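Long-range contacts in putative surface-anchored fimbrial subunit (Corynebacterium diphtheriae, PDB 3HR6), which forms the shaft of the SpaA pilus on the bacterial surface as its major pilin, built of tandem immunoglobulin-like modules: residues 4-8 against 132-136; 194-200 against 225-230; 214-220 against 234-240; 300-305 against 368-374; 327-333 against 391-397. All blocks are in the same frame, centred on the assembly; numbering follows the deposited sequence. Where two conformers were deposited one is given.

Interaction 1 (4-8 against 132-136)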
# COMPACT_ATOMS: atom_id res chain seq x y z
N ARG A 4 -34.94 2.78 30.73
CA ARG A 4 -33.95 2.31 29.70
C ARG A 4 -33.32 3.48 28.93
O ARG A 4 -34.00 4.42 28.52
CB ARG A 4 -34.56 1.27 28.76
CG ARG A 4 -35.05 0.09 29.59
CD ARG A 4 -35.06 -1.23 28.85
NE ARG A 4 -33.74 -1.78 28.57
CZ ARG A 4 -32.90 -2.29 29.48
NH1 ARG A 4 -33.20 -2.28 30.78
NH2 ARG A 4 -31.74 -2.80 29.09
N THR A 5 -32.01 3.38 28.73
CA THR A 5 -31.21 4.51 28.33
C THR A 5 -30.53 4.18 27.01
O THR A 5 -30.61 3.05 26.54
CB THR A 5 -30.20 4.84 29.47
OG1 THR A 5 -29.76 6.20 29.38
CG2 THR A 5 -29.01 3.89 29.45
N SER A 6 -29.90 5.18 26.40
CA SER A 6 -29.10 4.93 25.20
C SER A 6 -27.90 5.87 25.18
O SER A 6 -27.94 6.94 25.79
CB SER A 6 -29.91 5.07 23.91
OG SER A 6 -30.31 6.40 23.67
N ILE A 7 -26.84 5.41 24.52
CA ILE A 7 -25.66 6.23 24.25
C ILE A 7 -25.48 6.33 22.74
O ILE A 7 -25.30 5.32 22.05
CB ILE A 7 -24.40 5.68 24.94
CG1 ILE A 7 -24.59 5.70 26.46
CG2 ILE A 7 -23.17 6.53 24.57
CD1 ILE A 7 -23.73 4.72 27.20
N ALA A 8 -25.52 7.56 22.25
CA ALA A 8 -25.29 7.87 20.85
C ALA A 8 -23.86 8.40 20.74
O ALA A 8 -23.55 9.50 21.27
CB ALA A 8 -26.28 8.92 20.40
N LEU A 132 -31.96 12.78 31.39
CA LEU A 132 -31.64 12.56 29.99
C LEU A 132 -31.35 11.06 29.85
O LEU A 132 -30.32 10.56 30.32
CB LEU A 132 -30.42 13.39 29.62
CG LEU A 132 -29.92 13.44 28.19
CD1 LEU A 132 -31.05 13.76 27.20
CD2 LEU A 132 -28.80 14.47 28.11
N GLN A 133 -32.28 10.36 29.21
CA GLN A 133 -32.15 8.93 28.97
C GLN A 133 -31.37 8.65 27.73
O GLN A 133 -30.69 7.63 27.66
CB GLN A 133 -33.53 8.28 28.81
CG GLN A 133 -34.46 8.48 29.96
CD GLN A 133 -33.95 7.90 31.26
OE1 GLN A 133 -33.15 6.96 31.25
NE2 GLN A 133 -34.40 8.44 32.38
N ASP A 134 -31.47 9.53 26.73
CA ASP A 134 -30.74 9.37 25.49
C ASP A 134 -29.54 10.32 25.48
O ASP A 134 -29.65 11.54 25.21
CB ASP A 134 -31.69 9.54 24.31
CG ASP A 134 -32.91 8.58 24.43
OD1 ASP A 134 -32.72 7.34 24.37
OD2 ASP A 134 -34.03 9.06 24.63
N VAL A 135 -28.39 9.74 25.80
CA VAL A 135 -27.15 10.48 25.96
C VAL A 135 -26.39 10.52 24.63
O VAL A 135 -26.49 9.59 23.82
CB VAL A 135 -26.31 9.86 27.08
CG1 VAL A 135 -24.91 10.48 27.17
CG2 VAL A 135 -27.08 10.02 28.41
N HIS A 136 -25.69 11.64 24.41
CA HIS A 136 -24.82 11.85 23.24
C HIS A 136 -23.39 12.21 23.67
O HIS A 136 -23.20 13.04 24.58
CB HIS A 136 -25.37 12.99 22.39
CG HIS A 136 -26.69 12.68 21.79
ND1 HIS A 136 -26.82 12.13 20.53
CD2 HIS A 136 -27.95 12.78 22.28
CE1 HIS A 136 -28.10 11.94 20.27
NE2 HIS A 136 -28.81 12.32 21.31
O HOH W 1 -28.68 8.43 22.71

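Interaction 2 (194-200 against 225-230)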
# COMPACT_ATOMS: atom_id res chain seq x y z
N PRO A 194 3.95 -7.05 -4.61
CA PRO A 194 3.36 -7.98 -5.58
C PRO A 194 4.16 -9.27 -5.73
O PRO A 194 5.37 -9.29 -5.52
CB PRO A 194 3.34 -7.17 -6.88
CG PRO A 194 4.36 -6.15 -6.75
CD PRO A 194 4.51 -5.85 -5.24
N ALA A 195 3.51 -10.35 -6.14
CA ALA A 195 4.17 -11.64 -6.21
C ALA A 195 5.31 -11.74 -7.19
O ALA A 195 6.14 -12.60 -7.04
CB ALA A 195 3.17 -12.75 -6.52
N GLU A 196 5.36 -10.85 -8.18
CA GLU A 196 6.40 -10.88 -9.16
C GLU A 196 7.75 -10.36 -8.64
O GLU A 196 8.75 -10.40 -9.36
CB GLU A 196 5.94 -10.11 -10.37
CG GLU A 196 4.68 -10.74 -11.00
CD GLU A 196 3.35 -10.17 -10.49
OE1 GLU A 196 3.34 -9.27 -9.65
OE2 GLU A 196 2.24 -10.60 -10.95
N LEU A 197 7.75 -9.82 -7.42
CA LEU A 197 8.99 -9.33 -6.82
C LEU A 197 9.57 -10.30 -5.84
O LEU A 197 8.85 -10.94 -5.04
CB LEU A 197 8.75 -8.01 -6.08
CG LEU A 197 8.11 -6.91 -6.94
CD1 LEU A 197 8.04 -5.56 -6.16
CD2 LEU A 197 8.98 -6.72 -8.19
N GLY A 198 10.89 -10.35 -5.86
CA GLY A 198 11.64 -11.10 -4.85
C GLY A 198 11.74 -10.31 -3.56
O GLY A 198 11.16 -9.26 -3.41
N LYS A 199 12.51 -10.82 -2.60
CA LYS A 199 12.61 -10.15 -1.34
C LYS A 199 13.44 -8.88 -1.48
O LYS A 199 14.36 -8.83 -2.27
CB LYS A 199 13.19 -11.09 -0.29
CG LYS A 199 12.17 -12.17 0.12
CD LYS A 199 12.64 -12.98 1.27
CE LYS A 199 11.77 -14.19 1.47
NZ LYS A 199 12.04 -15.21 0.44
N PRO A 200 13.10 -7.86 -0.71
CA PRO A 200 13.80 -6.58 -0.72
C PRO A 200 15.22 -6.74 -0.26
O PRO A 200 15.48 -7.50 0.70
CB PRO A 200 13.05 -5.75 0.32
CG PRO A 200 11.77 -6.54 0.61
CD PRO A 200 12.13 -7.93 0.40
N GLN A 225 6.61 -13.67 4.89
CA GLN A 225 5.90 -14.21 3.76
C GLN A 225 4.46 -14.40 4.14
O GLN A 225 4.17 -14.95 5.20
CB GLN A 225 6.49 -15.56 3.33
CG GLN A 225 7.86 -15.47 2.72
CD GLN A 225 7.96 -14.45 1.62
OE1 GLN A 225 7.55 -14.68 0.47
NE2 GLN A 225 8.50 -13.29 1.96
N VAL A 226 3.56 -13.94 3.28
CA VAL A 226 2.15 -14.28 3.38
C VAL A 226 1.80 -14.89 2.03
O VAL A 226 1.80 -14.19 1.02
CB VAL A 226 1.25 -13.09 3.62
CG1 VAL A 226 -0.21 -13.54 3.52
CG2 VAL A 226 1.51 -12.46 4.99
N GLY A 227 1.59 -16.20 2.02
CA GLY A 227 1.51 -16.94 0.77
C GLY A 227 2.73 -16.70 -0.11
O GLY A 227 3.88 -16.85 0.33
N ASP A 228 2.50 -16.32 -1.36
CA ASP A 228 3.60 -16.16 -2.32
C ASP A 228 4.06 -14.72 -2.41
O ASP A 228 4.71 -14.31 -3.39
CB ASP A 228 3.20 -16.68 -3.70
CG ASP A 228 2.01 -15.93 -4.30
OD1 ASP A 228 1.42 -15.05 -3.66
OD2 ASP A 228 1.65 -16.25 -5.46
N ARG A 229 3.69 -13.92 -1.41
CA ARG A 229 4.12 -12.53 -1.37
C ARG A 229 4.86 -12.16 -0.09
O ARG A 229 4.50 -12.61 0.98
CB ARG A 229 2.94 -11.60 -1.59
CG ARG A 229 2.33 -11.79 -3.00
CD ARG A 229 0.98 -11.20 -3.05
NE ARG A 229 1.02 -9.76 -2.89
CZ ARG A 229 -0.06 -8.97 -2.82
NH1 ARG A 229 -1.27 -9.48 -2.81
NH2 ARG A 229 0.11 -7.66 -2.67
N THR A 230 5.87 -11.32 -0.25
CA THR A 230 6.62 -10.74 0.88
C THR A 230 5.97 -9.45 1.35
O THR A 230 5.70 -8.56 0.55
CB THR A 230 8.05 -10.39 0.46
OG1 THR A 230 8.67 -11.53 -0.12
CG2 THR A 230 8.87 -9.97 1.69
O HOH W 2 6.37 -10.56 -3.09
O HOH W 3 5.69 -15.09 -5.83
O HOH W 4 9.25 -12.55 -2.51

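Interaction 3 (214-220 against 234-240)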
# COMPACT_ATOMS: atom_id res chain seq x y z
N ILE A 214 16.50 7.77 11.30
CA ILE A 214 15.89 7.51 12.61
C ILE A 214 16.78 6.60 13.48
O ILE A 214 17.49 5.74 12.95
CB ILE A 214 14.51 6.83 12.43
CG1 ILE A 214 13.60 7.69 11.55
CG2 ILE A 214 13.83 6.57 13.77
CD1 ILE A 214 12.20 7.12 11.38
N ASN A 215 16.71 6.76 14.80
CA ASN A 215 17.42 5.85 15.72
C ASN A 215 17.07 4.43 15.32
O ASN A 215 15.91 4.01 15.47
CB ASN A 215 16.99 6.07 17.17
CG ASN A 215 17.73 7.22 17.86
OD1 ASN A 215 18.83 7.62 17.45
ND2 ASN A 215 17.13 7.73 18.93
N SER A 216 18.03 3.68 14.78
CA SER A 216 17.67 2.36 14.25
C SER A 216 17.13 1.44 15.37
O SER A 216 16.34 0.55 15.09
CB SER A 216 18.84 1.71 13.52
OG SER A 216 19.74 1.16 14.46
N THR A 217 17.51 1.68 16.62
CA THR A 217 16.95 0.89 17.74
C THR A 217 15.42 1.07 17.89
O THR A 217 14.74 0.18 18.38
CB THR A 217 17.67 1.15 19.10
OG1 THR A 217 17.36 2.45 19.63
CG2 THR A 217 19.18 1.00 18.93
N ASP A 218 14.90 2.20 17.42
CA ASP A 218 13.48 2.51 17.53
C ASP A 218 12.72 2.04 16.31
O ASP A 218 11.49 2.02 16.32
CB ASP A 218 13.29 4.01 17.67
CG ASP A 218 13.68 4.53 19.06
OD1 ASP A 218 13.82 3.68 19.98
OD2 ASP A 218 13.78 5.77 19.25
N VAL A 219 13.45 1.73 15.24
CA VAL A 219 12.82 1.36 13.97
C VAL A 219 13.07 -0.13 13.73
O VAL A 219 14.22 -0.57 13.73
CB VAL A 219 13.36 2.19 12.79
CG1 VAL A 219 12.53 1.96 11.54
CG2 VAL A 219 13.32 3.63 13.11
N SER A 220 11.99 -0.89 13.63
CA SER A 220 12.03 -2.33 13.36
C SER A 220 11.64 -2.59 11.91
O SER A 220 10.50 -2.37 11.50
CB SER A 220 11.06 -3.07 14.30
OG SER A 220 11.02 -4.47 13.99
N VAL A 234 7.77 -1.67 8.50
CA VAL A 234 8.61 -0.69 9.23
C VAL A 234 7.77 -0.18 10.37
O VAL A 234 6.69 0.33 10.16
CB VAL A 234 9.01 0.46 8.35
CG1 VAL A 234 9.77 1.54 9.23
CG2 VAL A 234 9.87 -0.04 7.17
N GLN A 235 8.32 -0.29 11.58
CA GLN A 235 7.55 0.03 12.75
C GLN A 235 8.36 0.94 13.61
O GLN A 235 9.52 0.65 13.89
CB GLN A 235 7.32 -1.28 13.48
CG GLN A 235 6.28 -1.26 14.50
CD GLN A 235 5.73 -2.67 14.75
OE1 GLN A 235 4.80 -3.15 14.05
NE2 GLN A 235 6.31 -3.32 15.70
N LEU A 236 7.75 2.01 14.08
CA LEU A 236 8.40 2.93 15.00
C LEU A 236 8.00 2.65 16.44
O LEU A 236 6.83 2.50 16.75
CB LEU A 236 8.08 4.38 14.67
CG LEU A 236 8.41 4.86 13.27
CD1 LEU A 236 7.85 6.30 13.02
CD2 LEU A 236 9.91 4.79 13.04
N ALA A 237 8.97 2.66 17.32
CA ALA A 237 8.73 2.42 18.74
C ALA A 237 9.69 3.27 19.57
O ALA A 237 10.41 4.10 19.02
CB ALA A 237 8.89 0.94 19.05
N GLY A 238 9.71 3.06 20.88
CA GLY A 238 10.72 3.70 21.73
C GLY A 238 10.66 5.22 21.70
O GLY A 238 9.58 5.78 21.56
N ALA A 239 11.82 5.87 21.80
CA ALA A 239 11.91 7.35 21.90
C ALA A 239 11.24 7.98 20.68
O ALA A 239 10.47 8.94 20.80
CB ALA A 239 13.36 7.81 21.99
N THR A 240 11.54 7.42 19.52
CA THR A 240 11.01 7.89 18.25
C THR A 240 9.49 7.91 18.20
O THR A 240 8.90 8.89 17.70
CB THR A 240 11.58 7.05 17.07
OG1 THR A 240 13.01 7.14 17.08
CG2 THR A 240 11.10 7.55 15.73
O HOH W 5 15.00 5.06 21.73

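Interaction 4 (300-305 against 368-374)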
# COMPACT_ATOMS: atom_id res chain seq x y z
N SER A 300 -1.56 5.68 -2.16
CA SER A 300 -1.83 5.74 -3.61
C SER A 300 -1.27 4.51 -4.32
O SER A 300 -0.34 3.85 -3.84
CB SER A 300 -1.25 6.99 -4.22
OG SER A 300 0.17 7.00 -4.11
N ARG A 301 -1.90 4.14 -5.43
CA ARG A 301 -1.48 2.96 -6.14
C ARG A 301 -0.36 3.26 -7.10
O ARG A 301 -0.34 4.32 -7.71
CB ARG A 301 -2.66 2.39 -6.92
CG ARG A 301 -3.79 1.85 -6.07
CD ARG A 301 -5.01 1.63 -6.93
NE ARG A 301 -5.99 0.85 -6.21
CZ ARG A 301 -6.09 -0.48 -6.27
NH1 ARG A 301 -5.28 -1.22 -7.04
NH2 ARG A 301 -7.05 -1.08 -5.56
N VAL A 302 0.50 2.26 -7.28
CA VAL A 302 1.51 2.28 -8.32
C VAL A 302 1.24 1.09 -9.19
O VAL A 302 1.02 -0.03 -8.70
CB VAL A 302 2.95 2.27 -7.78
CG1 VAL A 302 3.95 2.19 -9.00
CG2 VAL A 302 3.22 3.53 -7.06
N SER A 303 1.16 1.34 -10.52
CA SER A 303 0.98 0.23 -11.45
C SER A 303 1.95 0.35 -12.62
O SER A 303 1.90 1.28 -13.41
CB SER A 303 -0.44 0.16 -11.97
OG SER A 303 -0.67 -0.92 -12.92
N SER A 304 2.89 -0.59 -12.68
CA SER A 304 3.88 -0.61 -13.76
C SER A 304 3.42 -1.59 -14.81
O SER A 304 2.99 -2.68 -14.50
CB SER A 304 5.23 -1.00 -13.19
OG SER A 304 5.66 -0.00 -12.27
N LYS A 305 3.49 -1.17 -16.07
CA LYS A 305 2.87 -1.89 -17.16
C LYS A 305 3.92 -2.66 -17.95
O LYS A 305 4.96 -2.12 -18.27
CB LYS A 305 2.19 -0.88 -18.08
CG LYS A 305 1.33 0.15 -17.36
CD LYS A 305 0.18 -0.50 -16.60
CE LYS A 305 -0.72 0.56 -16.00
NZ LYS A 305 -1.89 -0.00 -15.29
N HIS A 368 9.32 -3.99 -19.16
CA HIS A 368 8.65 -2.93 -18.39
C HIS A 368 8.53 -1.72 -19.29
O HIS A 368 9.51 -1.14 -19.74
CB HIS A 368 9.44 -2.60 -17.13
CG HIS A 368 8.98 -1.36 -16.44
ND1 HIS A 368 9.84 -0.39 -15.94
CD2 HIS A 368 7.72 -0.91 -16.18
CE1 HIS A 368 9.13 0.57 -15.38
NE2 HIS A 368 7.84 0.31 -15.56
N LEU A 369 7.30 -1.30 -19.57
CA LEU A 369 7.04 -0.22 -20.48
C LEU A 369 6.94 1.15 -19.84
O LEU A 369 7.36 2.14 -20.40
CB LEU A 369 5.73 -0.53 -21.21
CG LEU A 369 5.76 -1.77 -22.05
CD1 LEU A 369 4.36 -2.03 -22.53
CD2 LEU A 369 6.66 -1.58 -23.27
N GLY A 370 6.39 1.18 -18.62
CA GLY A 370 6.16 2.44 -17.94
C GLY A 370 5.34 2.24 -16.69
O GLY A 370 4.98 1.11 -16.38
N THR A 371 5.03 3.35 -16.01
CA THR A 371 4.41 3.31 -14.69
C THR A 371 3.37 4.41 -14.53
O THR A 371 3.55 5.56 -14.93
CB THR A 371 5.46 3.44 -13.59
OG1 THR A 371 6.39 2.38 -13.74
CG2 THR A 371 4.80 3.32 -12.22
N LEU A 372 2.25 4.02 -13.93
CA LEU A 372 1.14 4.91 -13.56
C LEU A 372 1.25 5.08 -12.04
O LEU A 372 1.29 4.10 -11.28
CB LEU A 372 -0.19 4.26 -13.92
CG LEU A 372 -1.43 5.08 -13.59
CD1 LEU A 372 -1.52 6.33 -14.52
CD2 LEU A 372 -2.72 4.23 -13.71
N GLN A 373 1.41 6.33 -11.63
CA GLN A 373 1.53 6.68 -10.23
C GLN A 373 1.07 8.11 -10.02
O GLN A 373 0.94 8.90 -10.98
CB GLN A 373 2.99 6.54 -9.79
CG GLN A 373 3.95 7.34 -10.66
CD GLN A 373 5.38 6.88 -10.54
OE1 GLN A 373 5.82 6.44 -9.48
NE2 GLN A 373 6.13 7.02 -11.63
N LEU A 374 0.90 8.48 -8.75
CA LEU A 374 0.45 9.79 -8.38
C LEU A 374 1.57 10.81 -8.52
O LEU A 374 2.69 10.60 -8.08
CB LEU A 374 -0.06 9.72 -6.94
CG LEU A 374 -1.06 10.72 -6.48
CD1 LEU A 374 -2.32 10.62 -7.30
CD2 LEU A 374 -1.30 10.44 -5.00
O HOH W 6 1.00 6.43 -6.65
O HOH W 7 -1.49 3.70 -10.28

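Interaction 5 (327-333 against 391-397)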
# COMPACT_ATOMS: atom_id res chain seq x y z
N THR A 327 18.53 -15.46 -34.77
CA THR A 327 18.79 -14.80 -33.51
C THR A 327 18.49 -13.31 -33.67
O THR A 327 18.80 -12.71 -34.70
CB THR A 327 20.26 -15.03 -33.07
OG1 THR A 327 20.55 -16.44 -32.97
CG2 THR A 327 20.59 -14.28 -31.74
N PHE A 328 17.82 -12.74 -32.66
CA PHE A 328 17.44 -11.34 -32.63
C PHE A 328 17.88 -10.72 -31.32
O PHE A 328 18.00 -11.40 -30.27
CB PHE A 328 15.93 -11.15 -32.77
CG PHE A 328 15.38 -11.70 -34.05
CD1 PHE A 328 15.20 -10.87 -35.17
CD2 PHE A 328 15.09 -13.05 -34.17
CE1 PHE A 328 14.74 -11.37 -36.36
CE2 PHE A 328 14.63 -13.57 -35.36
CZ PHE A 328 14.43 -12.73 -36.47
N GLN A 329 18.19 -9.43 -31.43
CA GLN A 329 18.32 -8.59 -30.27
C GLN A 329 17.27 -7.50 -30.31
O GLN A 329 16.83 -7.02 -31.38
CB GLN A 329 19.74 -8.07 -30.13
CG GLN A 329 20.76 -9.14 -29.98
CD GLN A 329 22.13 -8.58 -29.68
OE1 GLN A 329 22.72 -7.90 -30.52
NE2 GLN A 329 22.66 -8.91 -28.51
N LEU A 330 16.84 -7.12 -29.12
CA LEU A 330 15.84 -6.06 -28.96
C LEU A 330 16.54 -4.72 -28.70
O LEU A 330 17.48 -4.64 -27.92
CB LEU A 330 14.86 -6.41 -27.85
CG LEU A 330 13.67 -5.45 -27.62
CD1 LEU A 330 12.72 -5.46 -28.81
CD2 LEU A 330 12.95 -5.83 -26.30
N HIS A 331 16.07 -3.68 -29.37
CA HIS A 331 16.68 -2.38 -29.40
C HIS A 331 15.60 -1.33 -29.38
O HIS A 331 14.42 -1.64 -29.44
CB HIS A 331 17.48 -2.20 -30.68
CG HIS A 331 18.83 -2.85 -30.66
ND1 HIS A 331 19.90 -2.29 -30.00
CD2 HIS A 331 19.29 -3.98 -31.23
CE1 HIS A 331 20.97 -3.04 -30.19
NE2 HIS A 331 20.63 -4.09 -30.92
N ARG A 332 16.02 -0.08 -29.28
CA ARG A 332 15.19 1.09 -29.46
C ARG A 332 15.62 1.79 -30.75
O ARG A 332 16.81 1.80 -31.10
CB ARG A 332 15.35 2.07 -28.30
CG ARG A 332 14.90 1.51 -26.95
CD ARG A 332 13.40 1.38 -26.90
NE ARG A 332 12.72 2.66 -26.96
CZ ARG A 332 11.40 2.86 -26.90
NH1 ARG A 332 10.57 1.82 -26.76
NH2 ARG A 332 10.92 4.11 -26.99
N CYS A 333 14.63 2.31 -31.48
CA CYS A 333 14.82 2.96 -32.76
C CYS A 333 14.22 4.37 -32.73
O CYS A 333 13.29 4.65 -31.94
CB CYS A 333 14.17 2.09 -33.86
SG CYS A 333 15.16 0.69 -34.46
N GLU A 391 10.35 3.82 -30.62
CA GLU A 391 9.78 2.47 -30.64
C GLU A 391 10.84 1.45 -30.33
O GLU A 391 12.04 1.70 -30.48
CB GLU A 391 9.17 2.11 -32.03
CG GLU A 391 8.15 3.07 -32.61
CD GLU A 391 6.79 3.13 -31.91
OE1 GLU A 391 6.48 2.32 -30.99
OE2 GLU A 391 6.00 4.03 -32.31
N PHE A 392 10.39 0.25 -29.98
CA PHE A 392 11.23 -0.91 -29.98
C PHE A 392 11.47 -1.41 -31.41
O PHE A 392 10.67 -1.17 -32.35
CB PHE A 392 10.62 -2.04 -29.15
CG PHE A 392 10.51 -1.75 -27.69
CD1 PHE A 392 11.62 -1.86 -26.84
CD2 PHE A 392 9.30 -1.36 -27.14
CE1 PHE A 392 11.51 -1.58 -25.49
CE2 PHE A 392 9.19 -1.07 -25.80
CZ PHE A 392 10.29 -1.19 -24.96
N CYS A 393 12.58 -2.10 -31.56
CA CYS A 393 12.84 -2.77 -32.84
C CYS A 393 13.71 -3.96 -32.64
O CYS A 393 14.43 -4.07 -31.68
CB CYS A 393 13.43 -1.80 -33.86
SG CYS A 393 14.90 -0.94 -33.18
N LEU A 394 13.62 -4.89 -33.58
CA LEU A 394 14.42 -6.10 -33.50
C LEU A 394 15.49 -6.08 -34.57
O LEU A 394 15.23 -5.70 -35.72
CB LEU A 394 13.52 -7.30 -33.74
CG LEU A 394 12.48 -7.63 -32.65
CD1 LEU A 394 11.38 -8.61 -33.24
CD2 LEU A 394 13.17 -8.19 -31.40
N VAL A 395 16.69 -6.51 -34.20
CA VAL A 395 17.78 -6.66 -35.16
C VAL A 395 18.11 -8.13 -35.24
O VAL A 395 18.40 -8.80 -34.23
CB VAL A 395 19.04 -5.87 -34.72
CG1 VAL A 395 20.27 -6.27 -35.61
CG2 VAL A 395 18.79 -4.38 -34.77
N GLU A 396 18.07 -8.66 -36.46
CA GLU A 396 18.45 -10.04 -36.70
C GLU A 396 19.96 -10.15 -36.78
O GLU A 396 20.57 -9.59 -37.70
CB GLU A 396 17.84 -10.57 -37.99
CG GLU A 396 18.05 -12.05 -38.14
CD GLU A 396 17.34 -12.63 -39.32
OE1 GLU A 396 17.52 -12.15 -40.45
OE2 GLU A 396 16.64 -13.62 -39.10
N THR A 397 20.56 -10.86 -35.83
CA THR A 397 22.03 -10.97 -35.76
C THR A 397 22.57 -12.27 -36.36
O THR A 397 23.75 -12.35 -36.67
CB THR A 397 22.55 -10.87 -34.32
OG1 THR A 397 21.99 -11.92 -33.53
CG2 THR A 397 22.27 -9.50 -33.70

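Interaction 1 (4-8 against 132-136)
The first strand of the N-terminal pilin domain, 5-13, lies parallel to strand 131-143 here, with Ser6, Ile7 and Ala8 set beside Asp134, Val135 and His136. The backbones are stitched by three bonds: Ser6 N to Gln133 O (2.9 Å), Val135 N to Ser6 O (2.8 Å) and Ala8 N to Val135 O (2.7 Å). On the face carrying Ser6 and Asp134 a side-chain bond runs alongside them. With chi1 at 68°, the Ser6 hydroxyl is turned between its own backbone N and carbonyl carbon, and from there OG donates to Asp134 OD1 at 2.7 Å, using the anti lone pair, the one away from the second carboxylate oxygen. A water donates to Ser6 OG at 2.8 Å and also to Val135 O, so this carbonyl serves both the water and the amide of Ala8. Further along, the methyl of Ala8 comes within 3.3 Å of His136 ND1 at an oblique angle to the ring, whose ND1 is hydrogen-bonded to His10 NE2. On the reverse face Ile7 rests on Leu94 and Val135 on Val119. Strand 89-94 pairs antiparallel with the other edge of strand 5-13. Parallel pairing of a first and a last strand, amid otherwise antiparallel neighbours, is a familiar feature of immunoglobulin-like folds, consistent with the modular design of this pilin.

Interaction 2 (194-200 against 225-230)
Thr230 OG1, which the aliphatic chain of Lys199 crosses at about a right angle (CG to OG1 3.6 Å), is gripped by two polar groups. Gln225 NE2 donates to Thr230 OG1 at 2.7 Å, with the hydroxyl oxygen lying in the amide plane and the bond nearly straight at 169°. A water sits 2.7 Å from the same OG1 and donates to Leu197 O. A second water accepts from the Thr230 backbone N at 3.0 Å and lies near Pro194 O, while a third lies between Ala195 O and Asp228 O. The direct touches are of another kind: Ala195 CB packs on Arg229 CG at 3.7 Å, and Lys199 CE approaches Gln225 NE2 at 3.4 Å. The Arg229 guanidinium is directed elsewhere, to the carbonyls of Lys192 and Leu193 and a salt bridge with Glu287. With no direct hydrogen bond between the segments, the loop 194-200 meets the hairpin turn of 225-230 through aliphatic packing and bridging waters, so the polar backbone groups of the two are linked through water rather than to each other.

Interaction 3 (214-220 against 234-240)
Hydrogen bonds to the carboxylate of Asp218 tie the loop 214-218 to the start of helix 238-242. Thr240 supplies two of them to one oxygen: its OG1 donates to Asp218 OD2 at 2.7 Å along the anti lone pair, and its backbone N reaches the same OD2 at 2.8 Å from above the carboxylate plane, 56° out of it. Both donors can converge because the Thr240 hydroxyl stands beside its own amide (chi1 -59°). The Asp218 side chain is buried, and this double grip helps fix its rotation; the amides at the helix start would probably favour its negative charge. Gly238 passes close to the other oxygen, its CA 3.6 Å from Asp218 OD1. Backbone bonds continue the link into the open end of the beta hairpin formed by strands 219-226 and 229-236. Ala237 N donates to Asp218 O (2.8 Å), and Ser220 and Gln235 form a hydrogen-bonded antiparallel pair, Ser220 N reaching Gln235 O in the carbonyl plane. Apolar contacts gather round Leu236. Its CD2 meets Val219 CG2 at 3.6 Å, these two side chains lying side by side and pointing the same way, whereas Ile214 comes in at about a right angle, CD1 to Leu236 CD2 3.7 Å. Val219 CG1 also meets Val234 CG1 (3.6 Å). Leu252, on strand 251-259, touches both Ile214 and Leu236.

Interaction 4 (300-305 against 368-374)
Ser304 and Thr371 face each other across the two strands with matching first torsions (chi1 -64° and -58°), each setting its hydroxyl beside the backbone N, so that Ser304 OG and Thr371 OG1 meet in a 2.9 Å hydrogen bond. Thr371 OG1 also bonds His368 NE2 at 3.1 Å, lying at the edge of the imidazole, in its plane. The Thr371 methyl, anti to its backbone N, lies beside the Ser304 hydroxyl and packs against Val302, CG2 to CG1 3.5 Å. On the opposite face Lys305 bends at chi2 and folds back along its own strand until NZ donates to Ser303 OG at 2.8 Å; NZ also bonds Thr420 O, and Ser303 OG bonds Asp270 OD1. The antiparallel Ser303-Leu372 backbone pair is nearly straight, with Leu372 N to Ser303 O at 2.8 Å and 177°. At Ser300 and Leu374 the segments are wider apart, and a water bridges them, accepting from Ser300 OG and from Leu374 N (2.9 Å) and donating to Arg301 O; Ser300 OG also bonds Lys149 N. The far end borders the calcium loop: His368 ND1 bonds Phe161 N, the two rings stack, and the His368 side chain lies about 7 Å from the calcium ion. In the sheet, this part of strand 302-315 runs between 268-276 and 361-375, the latter pairing beyond with 378-383, and strand 148-152 packs against Val302.

Interaction 5 (327-333 against 391-397)
Near one end of this antiparallel pair the Arg332 guanidinium stands almost perpendicular to the Phe392 ring, planes 86° apart, with NH1 over the ring centre. The cation-pi contact is nearly axial, Arg332 CZ lying 4.5 Å from the ring centroid, and Arg332 NE bonds Lys388 O, which helps hold the group in place. Near the other end the relation is flatter: the Phe328 ring and the Glu396 carboxylate are inclined by 28°, Glu396 CG makes an off-centre CH-pi contact 4.3 Å from the ring centroid, and Glu396 OE1 bonds Leu406 N. Between them Leu330 and Leu394 cross obliquely, CD1 to CD2 3.8 Å. The reverse face carries Cys333 and Cys393, joined diagonally by a disulfide (SG to SG 2.1 Å); Cys393 reaches across by turning SG between its backbone N and carbonyl carbon (chi1 53°). Such a cross-strand disulfide within one sheet fits the disulfide-stabilised Ig-like modules of this pilin. Beside it, His331 CD2 touches Val395 CG2 at 3.6 Å, and His331 ND1 bonds Asp343. Strands 354-355 and 410-412 flank the pair. Phe328 packs on strand 302-315, Leu330 and Leu394 on both 302-315 and 361-375 of the facing sheet, and Trp385 meets Phe392 edge-to-face.

How the interactions relate
From the N terminus, interaction 1 comes first, joining the first strand to strand 131-143 across 124 residues; it closes before the others open. Interactions 2 and 3 then cross along the chain, both using strands 219-226 and 229-236, one at the turn of this hairpin and the other at its open end, their centres 24 Å apart. Interaction 4 reaches the same mixed sheet and carries it onward into strands 302-315 and 361-375. It crosses with interaction 5, of whose strands 327-333 lies within the loop closed by interaction 4 and 391-397 beyond it; the two touch where Leu369 packs on Phe392. Interactions 1 and 5 lie about 75 Å apart between centres, on opposite sides of the chain's centre.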